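Local coordinates for nucleotidyl transferase AbiEii/AbiGii toxin family protein (Mycobacterium tuberculosis, PDB 6Y56), which is a toxin of the nucleotidyltransferase AbiEii family, probably blocking bacterial growth by modifying the acceptor stems of tRNA, at residues A[169-177]-A[216-226]. Numbering follows the deposited sequence.
Sequences EKLARYRRV and RGTRPLRVEDV
Arg175, in segment 169-177, reaches across to segment 216-226, into the loop around Thr218, and ties it to Asp225 of the short helix 224-227. Side-on, Arg175 NE and NH1 both grip one oxygen of Asp225, OD2, and NE is 2.8 Å from it in a salt bridge; OD2 lies in the guanidinium plane although the carboxylate is tilted 38° to it. End-on, Arg175 NH1 (2.7 Å) and NH2 (2.9 Å) both bond Thr218 O, so NH1 is shared between the two acceptors. A bend at chi2 (-93°) turns the arginine chain toward these acceptors. OD2 also accepts the backbone N of Arg222 in a nearly straight bond (172°), which pins the carboxylate from its own segment.

Beneath these polar groups the packing is tight: Leu221 CD1 lies 3.6 Å from Arg175 CG, and Val226 sits between Arg175 and Tyr174, its CG2 facing Arg175 CB and Val226 CG1 lying 3.8 Å from Tyr174 CD2. Val211 and Trp203 of helix 196-212 back this side.

Toward solvent the fit loosens. Arg176 merely leans its CD on the backbone of Gly217; Arg176 NH2 is 3.7 Å from Arg216 NH1, a like charge over one face of the Arg176 guanidinium, while a water links Arg175 NH2 to Arg216 O. The chain leaving helix 196-212 is thus held against helix 163-174. With two anchors and this water, the Arg175 guanidinium is fixed in rotation, and its charge is probably balanced largely by Asp225.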
ATOM      1  N   GLU A 169       2.994  -8.108  -3.442  1.00 11.10           N
ATOM      2  CA  GLU A 169       3.045  -7.745  -2.030  1.00 13.81           C
ATOM      3  C   GLU A 169       1.689  -7.932  -1.360  1.00 12.46           C
ATOM      4  O   GLU A 169       1.609  -8.398  -0.216  1.00 13.21           O
ATOM      5  CB  GLU A 169       3.535  -6.305  -1.870  1.00 13.38           C
ATOM      6  CG  GLU A 169       5.015  -6.146  -2.170  1.00 16.41           C
ATOM      7  CD  GLU A 169       5.652  -4.955  -1.483  1.00 19.93           C
ATOM      8  OE1 GLU A 169       4.926  -4.087  -0.954  1.00 19.06           O
ATOM      9  OE2 GLU A 169       6.893  -4.888  -1.490  1.00 21.37           O
ATOM     10  N   LYS A 170       0.609  -7.591  -2.058  1.00 12.68           N
ATOM     11  CA  LYS A 170      -0.719  -7.795  -1.488  1.00 12.73           C
ATOM     12  C   LYS A 170      -0.989  -9.268  -1.260  1.00 12.46           C
ATOM     13  O   LYS A 170      -1.499  -9.660  -0.203  1.00 13.69           O
ATOM     14  CB  LYS A 170      -1.784  -7.211  -2.415  1.00 15.15           C
ATOM     15  CG  LYS A 170      -1.939  -5.706  -2.346  1.00 20.10           C
ATOM     16  CD  LYS A 170      -2.680  -5.300  -1.082  1.00 17.45           C
ATOM     17  CE  LYS A 170      -2.606  -3.805  -0.903  1.00 23.63           C
ATOM     18  NZ  LYS A 170      -3.406  -3.414   0.275  1.00 22.10           N
ATOM     19  N   LEU A 171      -0.619 -10.104  -2.227  1.00 13.26           N
ATOM     20  CA  LEU A 171      -0.811 -11.540  -2.084  1.00 13.34           C
ATOM     21  C   LEU A 171       0.054 -12.118  -0.976  1.00 12.50           C
ATOM     22  O   LEU A 171      -0.333 -13.096  -0.319  1.00 13.46           O
ATOM     23  CB  LEU A 171      -0.477 -12.218  -3.409  1.00 12.08           C
ATOM     24  CG  LEU A 171      -1.435 -11.955  -4.566  1.00 11.53           C
ATOM     25  CD1 LEU A 171      -0.822 -12.389  -5.898  1.00 13.47           C
ATOM     26  CD2 LEU A 171      -2.767 -12.653  -4.295  1.00 14.32           C
ATOM     27  N   ALA A 172       1.246 -11.553  -0.782  1.00 11.47           N
ATOM     28  CA  ALA A 172       2.127 -12.032   0.274  1.00 12.05           C
ATOM     29  C   ALA A 172       1.537 -11.769   1.650  1.00 12.22           C
ATOM     30  O   ALA A 172       1.652 -12.605   2.550  1.00 14.49           O
ATOM     31  CB  ALA A 172       3.508 -11.389   0.135  1.00 13.07           C
ATOM     32  N   ARG A 173       0.906 -10.624   1.843  1.00 13.25           N
ATOM     33  CA  ARG A 173       0.254 -10.399   3.129  1.00 14.24           C
ATOM     34  C   ARG A 173      -1.027 -11.210   3.256  1.00 14.89           C
ATOM     35  O   ARG A 173      -1.309 -11.765   4.327  1.00 14.53           O
ATOM     36  CB  ARG A 173      -0.035  -8.923   3.331  1.00 13.77           C
ATOM     37  CG  ARG A 173      -0.735  -8.677   4.664  1.00 15.02           C
ATOM     38  CD  ARG A 173      -0.470  -7.282   5.178  1.00 20.39           C
ATOM     39  NE  ARG A 173      -1.217  -6.297   4.410  1.00 19.93           N
ATOM     40  CZ  ARG A 173      -0.997  -4.991   4.469  1.00 24.49           C
ATOM     41  NH1 ARG A 173      -0.035  -4.518   5.252  1.00 27.27           N
ATOM     42  NH2 ARG A 173      -1.731  -4.161   3.741  1.00 24.86           N
ATOM     43  N   TYR A 174      -1.811 -11.286   2.175  1.00 13.58           N
ATOM     44  CA  TYR A 174      -3.047 -12.066   2.175  1.00 12.62           C
ATOM     45  C   TYR A 174      -2.785 -13.505   2.578  1.00 15.04           C
ATOM     46  O   TYR A 174      -3.623 -14.131   3.242  1.00 15.77           O
ATOM     47  CB  TYR A 174      -3.632 -12.001   0.766  1.00 14.23           C
ATOM     48  CG  TYR A 174      -5.075 -12.399   0.589  1.00 13.97           C
ATOM     49  CD1 TYR A 174      -6.110 -11.571   1.000  1.00 16.40           C
ATOM     50  CD2 TYR A 174      -5.400 -13.575  -0.066  1.00 16.94           C
ATOM     51  CE1 TYR A 174      -7.438 -11.935   0.794  1.00 18.43           C
ATOM     52  CE2 TYR A 174      -6.709 -13.943  -0.278  1.00 19.41           C
ATOM     53  CZ  TYR A 174      -7.716 -13.125   0.154  1.00 17.71           C
ATOM     54  OH  TYR A 174      -9.022 -13.516  -0.066  1.00 23.13           O
ATOM     55  N   ARG A 175      -1.626 -14.037   2.200  1.00 13.66           N
ATOM     56  CA  ARG A 175      -1.256 -15.399   2.532  1.00 14.26           C
ATOM     57  C   ARG A 175      -1.100 -15.592   4.037  1.00 15.44           C
ATOM     58  O   ARG A 175      -1.255 -16.717   4.539  1.00 18.18           O
ATOM     59  CB  ARG A 175       0.044 -15.691   1.794  1.00 18.84           C
ATOM     60  CG  ARG A 175       0.652 -16.992   2.079  1.00 20.93           C
ATOM     61  CD  ARG A 175       1.667 -16.928   3.200  1.00 19.19           C
ATOM     62  NE  ARG A 175       1.851 -18.294   3.597  1.00 19.52           N
ATOM     63  CZ  ARG A 175       2.779 -18.736   4.423  1.00 14.89           C
ATOM     64  NH1 ARG A 175       2.836 -20.031   4.675  1.00 17.80           N
ATOM     65  NH2 ARG A 175       3.658 -17.901   4.974  1.00 15.62           N
ATOM     66  N   ARG A 176      -0.754 -14.528   4.755  1.00 16.50           N
ATOM     67  CA  ARG A 176      -0.492 -14.601   6.188  1.00 20.17           C
ATOM     68  C   ARG A 176      -1.698 -14.218   7.028  1.00 20.52           C
ATOM     69  O   ARG A 176      -1.967 -14.866   8.047  1.00 22.43           O
ATOM     70  CB  ARG A 176       0.687 -13.696   6.559  1.00 18.84           C
ATOM     71  CG  ARG A 176       0.861 -13.523   8.069  1.00 23.84           C
ATOM     72  CD  ARG A 176       2.091 -12.714   8.418  1.00 21.89           C
ATOM     73  NE  ARG A 176       1.937 -11.318   8.017  1.00 24.10           N
ATOM     74  CZ  ARG A 176       1.326 -10.388   8.745  1.00 25.35           C
ATOM     75  NH1 ARG A 176       0.807 -10.687   9.935  1.00 22.26           N
ATOM     76  NH2 ARG A 176       1.240  -9.146   8.279  1.00 30.68           N
ATOM     77  N   VAL A 177      -2.422 -13.174   6.630  1.00 15.34           N
ATOM     78  CA  VAL A 177      -3.558 -12.671   7.393  1.00 18.45           C
ATOM     79  C   VAL A 177      -4.578 -12.091   6.422  1.00 17.66           C
ATOM     80  O   VAL A 177      -4.220 -11.441   5.436  1.00 21.55           O
ATOM     81  CB  VAL A 177      -3.099 -11.636   8.443  1.00 25.03           C
ATOM     82  CG1 VAL A 177      -2.455 -10.431   7.770  1.00 21.36           C
ATOM     83  CG2 VAL A 177      -4.262 -11.207   9.307  1.00 32.27           C
ATOM     84  N   ARG A 216       7.675 -13.754   9.587  1.00 12.90           N
ATOM     85  CA  ARG A 216       6.239 -13.491   9.520  1.00 14.72           C
ATOM     86  C   ARG A 216       5.525 -14.646   8.837  1.00 15.45           C
ATOM     87  O   ARG A 216       5.923 -15.064   7.750  1.00 17.99           O
ATOM     88  CB  ARG A 216       5.972 -12.221   8.710  1.00 16.74           C
ATOM     89  CG  ARG A 216       6.416 -10.946   9.388  1.00 20.85           C
ATOM     90  CD  ARG A 216       5.454 -10.566  10.501  1.00 27.19           C
ATOM     91  NE  ARG A 216       5.764  -9.259  11.082  1.00 35.41           N
ATOM     92  CZ  ARG A 216       5.317  -8.097  10.613  1.00 34.05           C
ATOM     93  NH1 ARG A 216       4.526  -8.064   9.552  1.00 34.28           N
ATOM     94  NH2 ARG A 216       5.655  -6.962  11.220  1.00 38.46           N
ATOM     95  N   GLY A 217       4.448 -15.126   9.443  1.00 15.02           N
ATOM     96  CA  GLY A 217       3.729 -16.253   8.871  1.00 17.19           C
ATOM     97  C   GLY A 217       4.334 -17.578   9.290  1.00 17.42           C
ATOM     98  O   GLY A 217       5.027 -17.680  10.305  1.00 20.08           O
ATOM     99  N   THR A 218       4.045 -18.609   8.505  1.00 16.49           N
ATOM    100  CA  THR A 218       4.513 -19.963   8.763  1.00 16.28           C
ATOM    101  C   THR A 218       5.137 -20.537   7.498  1.00 16.43           C
ATOM    102  O   THR A 218       4.948 -20.020   6.393  1.00 17.43           O
ATOM    103  CB  THR A 218       3.367 -20.871   9.240  1.00 18.68           C
ATOM    104  OG1 THR A 218       2.335 -20.920   8.242  1.00 20.23           O
ATOM    105  CG2 THR A 218       2.768 -20.363  10.546  1.00 19.70           C
ATOM    106  N   ARG A 219       5.872 -21.626   7.661  1.00 15.77           N
ATOM    107  CA  ARG A 219       6.370 -22.357   6.510  1.00 17.61           C
ATOM    108  C   ARG A 219       5.720 -23.736   6.480  1.00 19.46           C
ATOM    109  O   ARG A 219       5.342 -24.266   7.531  1.00 18.74           O
ATOM    110  CB  ARG A 219       7.899 -22.496   6.567  1.00 19.14           C
ATOM    111  CG  ARG A 219       8.420 -23.118   7.851  1.00 17.15           C
ATOM    112  CD  ARG A 219       9.884 -23.508   7.741  1.00 22.31           C
ATOM    113  NE  ARG A 219      10.743 -22.383   7.398  1.00 20.81           N
ATOM    114  CZ  ARG A 219      11.180 -21.483   8.270  1.00 22.90           C
ATOM    115  NH1 ARG A 219      10.836 -21.562   9.550  1.00 24.32           N
ATOM    116  NH2 ARG A 219      11.972 -20.499   7.866  1.00 23.19           N
ATOM    117  N   PRO A 220       5.549 -24.339   5.296  1.00 17.19           N
ATOM    118  CA  PRO A 220       5.898 -23.819   3.973  1.00 17.60           C
ATOM    119  C   PRO A 220       4.793 -22.950   3.415  1.00 16.21           C
ATOM    120  O   PRO A 220       3.709 -22.876   3.984  1.00 18.53           O
ATOM    121  CB  PRO A 220       5.999 -25.095   3.140  1.00 18.98           C
ATOM    122  CG  PRO A 220       4.937 -25.960   3.729  1.00 21.51           C
ATOM    123  CD  PRO A 220       5.017 -25.713   5.215  1.00 17.95           C
ATOM    124  N   LEU A 221       5.083 -22.267   2.313  1.00 16.01           N
ATOM    125  CA  LEU A 221       4.048 -21.593   1.545  1.00 14.97           C
ATOM    126  C   LEU A 221       3.235 -22.637   0.797  1.00 16.16           C
ATOM    127  O   LEU A 221       3.796 -23.482   0.097  1.00 16.84           O
ATOM    128  CB  LEU A 221       4.706 -20.645   0.537  1.00 15.28           C
ATOM    129  CG  LEU A 221       3.783 -20.048  -0.525  1.00 15.45           C
ATOM    130  CD1 LEU A 221       2.695 -19.236   0.155  1.00 17.15           C
ATOM    131  CD2 LEU A 221       4.557 -19.209  -1.547  1.00 16.34           C
ATOM    132  N   ARG A 222       1.922 -22.596   0.968  1.00 17.22           N
ATOM    133  CA  ARG A 222       1.010 -23.452   0.227  1.00 19.09           C
ATOM    134  C   ARG A 222       0.043 -22.573  -0.545  1.00 16.87           C
ATOM    135  O   ARG A 222      -0.409 -21.538  -0.050  1.00 17.41           O
ATOM    136  CB  ARG A 222       0.217 -24.357   1.169  1.00 21.07           C
ATOM    137  CG  ARG A 222       1.085 -25.225   2.049  1.00 24.59           C
ATOM    138  CD  ARG A 222       0.241 -26.169   2.884  1.00 25.65           C
ATOM    139  NE  ARG A 222       1.056 -27.223   3.467  1.00 33.90           N
ATOM    140  CZ  ARG A 222       1.460 -27.234   4.731  1.00 28.71           C
ATOM    141  NH1 ARG A 222       1.115 -26.241   5.545  1.00 31.13           N
ATOM    142  NH2 ARG A 222       2.204 -28.233   5.183  1.00 31.61           N
ATOM    143  N   VAL A 223      -0.294 -22.991  -1.763  1.00 18.11           N
ATOM    144  CA  VAL A 223      -1.162 -22.141  -2.568  1.00 17.35           C
ATOM    145  C   VAL A 223      -2.537 -21.986  -1.927  1.00 17.04           C
ATOM    146  O   VAL A 223      -3.196 -20.948  -2.085  1.00 18.68           O
ATOM    147  CB  VAL A 223      -1.222 -22.635  -4.025  1.00 21.60           C
ATOM    148  CG1 VAL A 223      -2.042 -21.689  -4.849  1.00 27.56           C
ATOM    149  CG2 VAL A 223       0.181 -22.747  -4.598  1.00 22.90           C
ATOM    150  N   GLU A 224      -2.985 -22.994  -1.173  1.00 18.78           N
ATOM    151  CA  GLU A 224      -4.251 -22.891  -0.457  1.00 19.03           C
ATOM    152  C   GLU A 224      -4.252 -21.780   0.580  1.00 20.35           C
ATOM    153  O   GLU A 224      -5.330 -21.342   0.989  1.00 21.17           O
ATOM    154  CB  GLU A 224      -4.581 -24.212   0.238  1.00 23.93           C
ATOM    155  CG  GLU A 224      -4.891 -25.354  -0.711  1.00 29.79           C
ATOM    156  CD  GLU A 224      -3.645 -26.033  -1.254  1.00 33.48           C
ATOM    157  OE1 GLU A 224      -2.525 -25.710  -0.788  1.00 27.84           O
ATOM    158  OE2 GLU A 224      -3.793 -26.888  -2.158  1.00 34.85           O
ATOM    159  N   ASP A 225      -3.076 -21.329   1.028  1.00 17.97           N
ATOM    160  CA  ASP A 225      -3.025 -20.182   1.932  1.00 19.88           C
ATOM    161  C   ASP A 225      -3.768 -18.985   1.352  1.00 19.91           C
ATOM    162  O   ASP A 225      -4.325 -18.170   2.096  1.00 21.88           O
ATOM    163  CB  ASP A 225      -1.575 -19.762   2.198  1.00 19.95           C
ATOM    164  CG  ASP A 225      -0.733 -20.853   2.849  1.00 23.24           C
ATOM    165  OD1 ASP A 225      -1.275 -21.862   3.342  1.00 22.97           O
ATOM    166  OD2 ASP A 225       0.512 -20.696   2.871  1.00 20.11           O
ATOM    167  N   VAL A 226      -3.779 -18.852   0.029  1.00 18.07           N
ATOM    168  CA  VAL A 226      -4.490 -17.779  -0.652  1.00 18.88           C
ATOM    169  C   VAL A 226      -5.783 -18.272  -1.291  1.00 18.99           C
ATOM    170  O   VAL A 226      -6.786 -17.558  -1.289  1.00 21.79           O
ATOM    171  CB  VAL A 226      -3.572 -17.106  -1.699  1.00 20.71           C
ATOM    172  CG1 VAL A 226      -4.363 -16.179  -2.608  1.00 22.90           C
ATOM    173  CG2 VAL A 226      -2.444 -16.358  -1.017  1.00 20.98           C
TER
HETATM  174  O   HOH W   1       4.161 -15.153   5.481  1.00 16.21           O
HETATM  175  O   HOH W   2      -3.938 -18.428   5.327  1.00 35.15           O